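Local coordinates for hypothetical protein BP2299 (PDB 2FQP) that is of unknown function but folds as a small cupin-type double-stranded beta-helix that binds a zinc ion through three histidines, at residues L51-E56 and N78-S83. Sequence-based numbering, arbitrary orientation.
Sequences LLETPE and NVINPS
Glu53 has CG anti to its own carbonyl carbon (chi1 -63°) and Asn78 has CG anti to its backbone N (chi1 178°), and from these starts the two side chains run side by side on one face of the sheet. The Glu53 chain runs on extended to CD, and its OE1 accepts a hydrogen bond from Asn78 ND2 at 2.9 Å. The N-H points almost straight at the oxygen and the bond lies in the amide plane, yet it comes down on OE1 from above the carboxylate, the two planes being turned 58° apart. The methyl CD1 of Ile80 rests against the same carboxylate, 3.6 Å from Glu53 CD, and further along this face Leu51 CB lies 4.0 Å from Ile80 CB.

Beneath these side chains strands 48-54 and 76-80 run antiparallel. Leu51 and Ile80 form one hydrogen-bonded pair, with Leu51 N 2.8 Å from Ile80 O, and Glu53 and Asn78 form the next, with Glu53 N 2.9 Å from Asn78 O. Between them sits the non-hydrogen-bonded pair of Leu52 and Val79, whose side chains leave by the other face, Leu52 CD2 lying 3.8 Å from Val79 CG2. That face is on the zinc side, consistent with the interior of the cupin barrel: the side chain of Val79 is about 4 Å from the bound zinc, held by His34, His36 and His77.

Asn78 ND2 also donates to Glu30 OE1. One buried amide thus bridges two carboxylates, which probably eases their mutual repulsion while tying strand 48-54 to the loop that carries Glu30.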
# COMPACT_ATOMS: atom_id res chain seq x y z
N LEU A 51 10.95 -15.08 -0.88
CA LEU A 51 11.32 -16.29 -0.19
C LEU A 51 11.26 -15.94 1.29
O LEU A 51 11.96 -15.01 1.72
CB LEU A 51 12.71 -16.75 -0.62
CG LEU A 51 13.29 -17.98 0.08
CD1 LEU A 51 12.36 -19.15 -0.07
CD2 LEU A 51 14.64 -18.32 -0.52
N LEU A 52 10.41 -16.62 2.03
CA LEU A 52 10.22 -16.32 3.46
C LEU A 52 10.83 -17.41 4.31
O LEU A 52 10.46 -18.58 4.20
CB LEU A 52 8.75 -16.16 3.79
CG LEU A 52 7.94 -15.21 2.92
CD1 LEU A 52 6.44 -15.41 3.16
CD2 LEU A 52 8.38 -13.79 3.19
N GLU A 53 11.80 -17.02 5.14
CA GLU A 53 12.49 -17.96 6.06
C GLU A 53 11.94 -17.76 7.45
O GLU A 53 11.99 -16.67 7.98
CB GLU A 53 13.97 -17.70 6.09
CG GLU A 53 14.61 -17.93 4.73
CD GLU A 53 16.14 -17.84 4.73
OE1 GLU A 53 16.72 -16.97 5.43
OE2 GLU A 53 16.74 -18.63 3.98
N THR A 54 11.38 -18.81 8.01
CA THR A 54 10.81 -18.75 9.33
C THR A 54 11.48 -19.85 10.11
O THR A 54 12.27 -20.63 9.56
CB THR A 54 9.28 -18.96 9.24
OG1 THR A 54 9.02 -20.25 8.67
CG2 THR A 54 8.67 -17.90 8.37
N PRO A 55 11.28 -19.86 11.42
CA PRO A 55 11.92 -20.87 12.23
C PRO A 55 11.72 -22.32 11.72
O PRO A 55 12.61 -23.13 11.84
CB PRO A 55 11.28 -20.66 13.60
CG PRO A 55 11.01 -19.22 13.67
CD PRO A 55 10.50 -18.91 12.25
N GLU A 56 10.56 -22.63 11.13
CA GLU A 56 10.27 -24.01 10.71
C GLU A 56 10.68 -24.38 9.29
O GLU A 56 10.66 -25.54 8.92
CB GLU A 56 8.77 -24.26 10.88
CG GLU A 56 8.31 -24.26 12.36
CD GLU A 56 8.07 -22.87 12.99
OE1 GLU A 56 7.98 -21.84 12.30
OE2 GLU A 56 7.95 -22.80 14.22
N ASN A 78 13.06 -13.87 8.04
CA ASN A 78 13.97 -13.24 7.13
C ASN A 78 13.27 -13.28 5.77
O ASN A 78 12.68 -14.28 5.40
CB ASN A 78 15.33 -13.93 7.06
CG ASN A 78 16.27 -13.26 6.03
OD1 ASN A 78 16.30 -12.05 5.95
ND2 ASN A 78 17.00 -14.07 5.24
N VAL A 79 13.31 -12.18 5.04
CA VAL A 79 12.64 -12.14 3.77
C VAL A 79 13.66 -11.86 2.69
O VAL A 79 14.41 -10.94 2.82
CB VAL A 79 11.63 -10.97 3.72
CG1 VAL A 79 10.96 -10.86 2.37
CG2 VAL A 79 10.57 -11.17 4.78
N ILE A 80 13.61 -12.63 1.62
CA ILE A 80 14.59 -12.62 0.57
C ILE A 80 13.91 -12.40 -0.77
O ILE A 80 12.85 -12.97 -1.06
CB ILE A 80 15.38 -13.97 0.51
CG1 ILE A 80 16.27 -14.15 1.75
CG2 ILE A 80 16.27 -14.07 -0.73
CD1 ILE A 80 16.71 -15.60 1.94
N ASN A 81 14.53 -11.59 -1.62
CA ASN A 81 14.13 -11.40 -3.01
C ASN A 81 14.97 -12.35 -3.90
O ASN A 81 16.14 -12.05 -4.16
CB ASN A 81 14.40 -9.97 -3.44
CG ASN A 81 14.13 -9.74 -4.89
OD1 ASN A 81 13.39 -10.50 -5.54
ND2 ASN A 81 14.71 -8.66 -5.44
N PRO A 82 14.38 -13.45 -4.36
CA PRO A 82 15.18 -14.44 -5.10
C PRO A 82 15.35 -14.11 -6.59
O PRO A 82 15.95 -14.89 -7.33
CB PRO A 82 14.35 -15.69 -4.94
CG PRO A 82 12.93 -15.20 -4.97
CD PRO A 82 12.97 -13.88 -4.22
N SER A 83 14.80 -12.98 -7.03
CA SER A 83 14.78 -12.63 -8.44
C SER A 83 16.00 -11.80 -8.85
O SER A 83 16.76 -11.35 -8.02
CB SER A 83 13.50 -11.87 -8.78
OG SER A 83 12.37 -12.72 -8.64